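Local atomic coordinates of Alp7A (Bacillus subtilis, PDB entry 5EC0), a protein that binds adenine nucleotide and, as a bacterial actin-like cytoskeletal protein, probably forms filaments that help segregate plasmids. Residues Val30-Lys35 / Thr65-Leu70; Leu57-Ile62 / Gln156-Thr161. All blocks are in the same frame, centred on the assembly; numbering follows the deposited sequence.

Contact 1 (Val30-Lys35 / Thr65-Leu70); sequences VVEISK and TERYFL
Glu32 and Arg67 meet through a two-point salt bridge beside an antiparallel strand pair. Followed outward, Glu32 CB lies 3.8 Å from Phe69 CE2, at an oblique approach to the ring. Glu32 CG, anti to the backbone N (chi1 172°), comes within 3.7 Å of Tyr68 O, and the extended chain delivers the carboxylate to the guanidinium. There OE1 takes NE of Arg67 and OE2 takes NH2, each 2.7 Å away. Both nitrogens use the syn sides, roughly 30° out of the carboxylate plane, while the two planar groups are only 15° apart. A water donates to Glu32 OE1 and to Ile33 O and accepts from Tyr68 N, tying the acid to both backbones. An alanine in place of Arg67 would probably leave the Glu32 carboxylate without its paired charge and freer to turn. At the start of the helix that follows Ser34, Lys35 CA sits over one face of the Tyr68 ring, 3.9 Å from its centroid, a CH-pi contact, and the Lys35 side chain runs beside the ring toward its own salt bridge with Glu39. Ile33 CG2 packs on Leu70 CD1. The backbone evidence is the reciprocal pair Val31 N to Leu70 O and Leu70 N to Val31 O, both 2.8 Å, marking a hydrogen-bonded antiparallel pair within the mixed sheet of this actin-like fold; helix 95-112 covers the opposite face, touching Val30, Arg67 and Phe69.

Contact 2 (Leu57-Ile62 / Gln156-Thr161); sequences LVSTVI and QVKVLT
Leu57 and Leu160 close one end of this strand pair, and with Ser59 they bury the most surface in it. Leu57 CG, anti to the backbone N (chi1 173°), lies 4.0 Å from Leu160 CB, the two side chains meeting at a slant. Their backbones are joined as well: Leu160 N donates to Leu57 O at 2.8 Å, with the donor nearly in line with the carbonyl (C=O...N 165°). Leu160 CD1 reaches on to Ser59 CB, 3.9 Å away. Ser59 is gripped through its main chain, where its N donates to Lys158 O and its O accepts from Lys158 N at 2.9 Å, the mark of a hydrogen-bonded antiparallel pair. Its OG rests against the aliphatic part of Lys158, 3.3 Å from CB, and makes a weak hydrogen bond to Glu66, whose carboxylate is also a long, weak ion partner of Lys158 NZ. The Val58 and Val159 side chains turn to the other face, toward helix 95-112; there Val58 CB meets Val157 CG2 at 3.7 Å. Farther along, the buried Thr60 donates from OG1 to Gln156 O at 2.7 Å, and a water donates to the same oxygen while accepting from Val61 N. Main-chain bonds and close packing of Leu57, Leu160 and the valines thus hold the strands together, and the Thr60 hydroxyl and the water continue the cross-strand bonding past the last backbone pair; the charged groups contribute only weakly.

In the fold
Contacts 1 and 2 lie in one mixed sheet, their centres about 8 Å apart, since strands 65-71 and 56-62, which follow each other in the chain, are neighbours in the sheet. The sheet order 22-33, 65-71, 56-62, 153-159 places this hairpin between the outer partners of the two contacts. Arg67 N lies 2.9 Å from Thr60 O and Phe69 N lies 2.9 Å from Val58 O, probable hydrogen bonds that join the two contacts directly. Tyr68 CD2 also packs on Leu160 CD1 at 3.6 Å. Helix 95-112 touches side chains of both contacts. Both centres are about 24 Å from the centre of the chain, on the same side of it. Neither contact includes a residue of the ADP pocket.

Contact 1 (Val30-Lys35 / Thr65-Leu70)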
loop_
_atom_site.group_PDB
_atom_site.type_symbol
_atom_site.label_atom_id
_atom_site.label_comp_id
_atom_site.label_asym_id
_atom_site.label_seq_id
_atom_site.Cartn_x
_atom_site.Cartn_y
_atom_site.Cartn_z
ATOM N N VAL A 30 -5.699 -13.977 -0.204
ATOM C CA VAL A 30 -6.970 -14.470 0.313
ATOM C C VAL A 30 -7.293 -15.776 -0.401
ATOM O O VAL A 30 -7.423 -15.797 -1.626
ATOM C CB VAL A 30 -8.120 -13.482 0.093
ATOM C CG1 VAL A 30 -9.467 -14.152 0.417
ATOM C CG2 VAL A 30 -7.925 -12.221 0.920
ATOM N N VAL A 31 -7.407 -16.864 0.353
ATOM C CA VAL A 31 -7.737 -18.147 -0.244
ATOM C C VAL A 31 -9.094 -18.629 0.251
ATOM O O VAL A 31 -9.313 -18.764 1.453
ATOM C CB VAL A 31 -6.655 -19.202 0.060
ATOM C CG1 VAL A 31 -7.117 -20.583 -0.351
ATOM C CG2 VAL A 31 -5.365 -18.847 -0.663
ATOM N N GLU A 32 -10.013 -18.870 -0.678
ATOM C CA GLU A 32 -11.325 -19.363 -0.301
ATOM C C GLU A 32 -11.317 -20.869 -0.177
ATOM O O GLU A 32 -10.877 -21.590 -1.081
ATOM C CB GLU A 32 -12.392 -18.934 -1.303
ATOM C CG GLU A 32 -13.742 -19.593 -1.033
ATOM C CD GLU A 32 -14.897 -18.945 -1.786
ATOM O OE1 GLU A 32 -16.056 -19.151 -1.374
ATOM O OE2 GLU A 32 -14.655 -18.240 -2.788
ATOM N N ILE A 33 -11.807 -21.346 0.958
ATOM C CA ILE A 33 -11.869 -22.773 1.223
ATOM C C ILE A 33 -13.307 -23.152 1.568
ATOM O O ILE A 33 -14.155 -22.280 1.717
ATOM C CB ILE A 33 -10.922 -23.154 2.367
ATOM C CG1 ILE A 33 -11.385 -22.485 3.667
ATOM C CG2 ILE A 33 -9.495 -22.708 2.036
ATOM C CD1 ILE A 33 -10.507 -22.768 4.871
ATOM N N SER A 34 -13.584 -24.443 1.715
ATOM C CA SER A 34 -14.950 -24.883 1.991
ATOM C C SER A 34 -15.195 -24.952 3.493
ATOM O O SER A 34 -14.269 -24.775 4.284
ATOM C CB SER A 34 -15.226 -26.245 1.346
ATOM O OG SER A 34 -14.562 -27.280 2.050
ATOM N N LYS A 35 -16.439 -25.207 3.886
ATOM C CA LYS A 35 -16.776 -25.306 5.301
ATOM C C LYS A 35 -16.017 -26.448 5.983
ATOM O O LYS A 35 -15.444 -26.266 7.060
ATOM C CB LYS A 35 -18.287 -25.495 5.484
ATOM C CG LYS A 35 -18.715 -25.829 6.912
ATOM C CD LYS A 35 -20.225 -25.816 7.050
ATOM C CE LYS A 35 -20.675 -26.214 8.449
ATOM N NZ LYS A 35 -20.529 -27.682 8.717
ATOM N N THR A 65 -24.721 -16.394 0.920
ATOM C CA THR A 65 -23.936 -17.622 1.039
ATOM C C THR A 65 -22.787 -17.413 2.021
ATOM O O THR A 65 -21.955 -16.532 1.819
ATOM C CB THR A 65 -23.362 -18.080 -0.324
ATOM O OG1 THR A 65 -24.428 -18.265 -1.264
ATOM C CG2 THR A 65 -22.590 -19.393 -0.176
ATOM N N GLU A 66 -22.746 -18.215 3.084
ATOM C CA GLU A 66 -21.664 -18.118 4.065
ATOM C C GLU A 66 -20.375 -18.741 3.534
ATOM O O GLU A 66 -20.278 -19.954 3.393
ATOM C CB GLU A 66 -22.061 -18.793 5.379
ATOM C CG GLU A 66 -20.943 -18.838 6.405
ATOM C CD GLU A 66 -21.397 -19.364 7.754
ATOM O OE1 GLU A 66 -22.579 -19.748 7.878
ATOM O OE2 GLU A 66 -20.569 -19.397 8.692
ATOM N N ARG A 67 -19.378 -17.912 3.256
ATOM C CA ARG A 67 -18.146 -18.413 2.648
ATOM C C ARG A 67 -16.914 -18.249 3.555
ATOM O O ARG A 67 -16.838 -17.333 4.383
ATOM C CB ARG A 67 -17.939 -17.733 1.294
ATOM C CG ARG A 67 -18.992 -18.169 0.261
ATOM C CD ARG A 67 -19.095 -17.201 -0.911
ATOM N NE ARG A 67 -17.826 -17.077 -1.616
ATOM C CZ ARG A 67 -17.609 -16.236 -2.618
ATOM N NH1 ARG A 67 -18.580 -15.428 -3.026
ATOM N NH2 ARG A 67 -16.421 -16.192 -3.206
ATOM N N TYR A 68 -15.964 -19.166 3.391
ATOM C CA TYR A 68 -14.849 -19.335 4.325
ATOM C C TYR A 68 -13.511 -18.940 3.673
ATOM O O TYR A 68 -13.182 -19.408 2.581
ATOM C CB TYR A 68 -14.819 -20.794 4.835
ATOM C CG TYR A 68 -16.108 -21.207 5.527
ATOM C CD1 TYR A 68 -17.216 -21.633 4.800
ATOM C CD2 TYR A 68 -16.228 -21.141 6.912
ATOM C CE1 TYR A 68 -18.405 -21.988 5.436
ATOM C CE2 TYR A 68 -17.401 -21.502 7.555
ATOM C CZ TYR A 68 -18.487 -21.921 6.817
ATOM O OH TYR A 68 -19.655 -22.269 7.466
ATOM N N PHE A 69 -12.749 -18.077 4.336
ATOM C CA PHE A 69 -11.525 -17.530 3.751
ATOM C C PHE A 69 -10.325 -17.593 4.678
ATOM O O PHE A 69 -10.419 -17.247 5.853
ATOM C CB PHE A 69 -11.713 -16.056 3.333
ATOM C CG PHE A 69 -12.862 -15.824 2.397
ATOM C CD1 PHE A 69 -14.138 -15.568 2.892
ATOM C CD2 PHE A 69 -12.672 -15.863 1.026
ATOM C CE1 PHE A 69 -15.210 -15.367 2.031
ATOM C CE2 PHE A 69 -13.739 -15.662 0.156
ATOM C CZ PHE A 69 -15.010 -15.416 0.661
ATOM N N LEU A 70 -9.194 -18.011 4.118
ATOM C CA LEU A 70 -7.890 -17.798 4.724
ATOM C C LEU A 70 -7.385 -16.437 4.273
ATOM O O LEU A 70 -7.420 -16.127 3.085
ATOM C CB LEU A 70 -6.900 -18.901 4.316
ATOM C CG LEU A 70 -7.299 -20.340 4.659
ATOM C CD1 LEU A 70 -6.404 -21.391 3.967
ATOM C CD2 LEU A 70 -7.281 -20.530 6.169
HETATM O O HOH W 1 -16.212 -20.815 0.888
#

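Contact 2 (Leu57-Ile62 / Gln156-Thr161)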
loop_
_atom_site.group_PDB
_atom_site.type_symbol
_atom_site.label_atom_id
_atom_site.label_comp_id
_atom_site.label_asym_id
_atom_site.label_seq_id
_atom_site.Cartn_x
_atom_site.Cartn_y
_atom_site.Cartn_z
ATOM N N LEU A 57 -8.658 -16.911 9.998
ATOM C CA LEU A 57 -9.633 -17.779 9.369
ATOM C C LEU A 57 -11.011 -17.221 9.683
ATOM O O LEU A 57 -11.459 -17.257 10.832
ATOM C CB LEU A 57 -9.495 -19.215 9.884
ATOM C CG LEU A 57 -10.552 -20.233 9.444
ATOM C CD1 LEU A 57 -10.560 -20.415 7.925
ATOM C CD2 LEU A 57 -10.347 -21.581 10.160
ATOM N N VAL A 58 -11.681 -16.695 8.669
ATOM C CA VAL A 58 -12.936 -16.006 8.887
ATOM C C VAL A 58 -14.014 -16.521 7.955
ATOM O O VAL A 58 -13.723 -17.173 6.960
ATOM C CB VAL A 58 -12.795 -14.490 8.669
ATOM C CG1 VAL A 58 -11.772 -13.892 9.634
ATOM C CG2 VAL A 58 -12.423 -14.198 7.211
ATOM N N SER A 59 -15.264 -16.219 8.275
ATOM C CA SER A 59 -16.348 -16.456 7.341
ATOM C C SER A 59 -17.183 -15.197 7.248
ATOM O O SER A 59 -17.257 -14.417 8.198
ATOM C CB SER A 59 -17.216 -17.633 7.771
ATOM O OG SER A 59 -18.064 -17.260 8.841
ATOM N N THR A 60 -17.810 -14.991 6.099
ATOM C CA THR A 60 -18.715 -13.877 5.955
ATOM C C THR A 60 -19.785 -14.274 4.945
ATOM O O THR A 60 -19.598 -15.216 4.170
ATOM C CB THR A 60 -17.969 -12.596 5.521
ATOM O OG1 THR A 60 -18.842 -11.470 5.646
ATOM C CG2 THR A 60 -17.500 -12.705 4.088
ATOM N N VAL A 61 -20.918 -13.583 4.976
ATOM C CA VAL A 61 -22.016 -13.923 4.082
ATOM C C VAL A 61 -22.001 -13.040 2.846
ATOM O O VAL A 61 -22.090 -11.824 2.935
ATOM C CB VAL A 61 -23.374 -13.802 4.782
ATOM C CG1 VAL A 61 -24.498 -13.785 3.754
ATOM C CG2 VAL A 61 -23.551 -14.940 5.794
ATOM N N ILE A 62 -21.875 -13.671 1.688
ATOM C CA ILE A 62 -21.824 -12.951 0.432
ATOM C C ILE A 62 -22.907 -13.477 -0.483
ATOM O O ILE A 62 -22.881 -14.648 -0.850
ATOM C CB ILE A 62 -20.461 -13.099 -0.244
ATOM C CG1 ILE A 62 -19.376 -12.472 0.627
ATOM C CG2 ILE A 62 -20.488 -12.460 -1.618
ATOM C CD1 ILE A 62 -17.983 -12.950 0.298
ATOM N N GLN A 156 -21.064 -8.149 8.638
ATOM C CA GLN A 156 -20.670 -9.096 9.671
ATOM C C GLN A 156 -19.549 -9.997 9.224
ATOM O O GLN A 156 -19.442 -10.348 8.047
ATOM C CB GLN A 156 -21.850 -9.943 10.099
ATOM C CG GLN A 156 -22.973 -9.140 10.666
ATOM C CD GLN A 156 -24.049 -10.028 11.202
ATOM O OE1 GLN A 156 -24.796 -10.642 10.439
ATOM N NE2 GLN A 156 -24.122 -10.132 12.524
ATOM N N VAL A 157 -18.711 -10.374 10.177
ATOM C CA VAL A 157 -17.696 -11.371 9.919
ATOM C C VAL A 157 -17.538 -12.259 11.154
ATOM O O VAL A 157 -17.658 -11.781 12.291
ATOM C CB VAL A 157 -16.352 -10.713 9.522
ATOM C CG1 VAL A 157 -15.866 -9.763 10.613
ATOM C CG2 VAL A 157 -15.293 -11.783 9.194
ATOM N N LYS A 158 -17.309 -13.553 10.928
ATOM C CA LYS A 158 -16.987 -14.495 12.003
ATOM C C LYS A 158 -15.497 -14.763 12.039
ATOM O O LYS A 158 -14.889 -14.976 11.003
ATOM C CB LYS A 158 -17.734 -15.824 11.828
ATOM C CG LYS A 158 -19.249 -15.702 11.977
ATOM C CD LYS A 158 -19.968 -16.996 11.642
ATOM C CE LYS A 158 -21.446 -16.887 12.016
ATOM N NZ LYS A 158 -22.219 -18.156 11.820
ATOM N N VAL A 159 -14.908 -14.742 13.226
ATOM C CA VAL A 159 -13.556 -15.254 13.407
ATOM C C VAL A 159 -13.694 -16.707 13.826
ATOM O O VAL A 159 -14.387 -17.008 14.792
ATOM C CB VAL A 159 -12.763 -14.466 14.467
ATOM C CG1 VAL A 159 -11.378 -15.057 14.629
ATOM C CG2 VAL A 159 -12.666 -12.995 14.082
ATOM N N LEU A 160 -13.061 -17.615 13.092
ATOM C CA LEU A 160 -13.244 -19.039 13.374
ATOM C C LEU A 160 -12.017 -19.622 14.044
ATOM O O LEU A 160 -11.983 -20.800 14.377
ATOM C CB LEU A 160 -13.558 -19.795 12.087
ATOM C CG LEU A 160 -14.756 -19.218 11.327
ATOM C CD1 LEU A 160 -14.862 -19.836 9.939
ATOM C CD2 LEU A 160 -16.058 -19.409 12.115
ATOM N N THR A 161 -11.001 -18.787 14.232
ATOM C CA THR A 161 -9.796 -19.198 14.946
ATOM C C THR A 161 -10.148 -19.573 16.397
ATOM O O THR A 161 -10.628 -18.739 17.164
ATOM C CB THR A 161 -8.744 -18.071 14.893
ATOM O OG1 THR A 161 -8.582 -17.646 13.535
ATOM C CG2 THR A 161 -7.405 -18.520 15.435
HETATM O O HOH W 2 -21.793 -11.916 7.361
#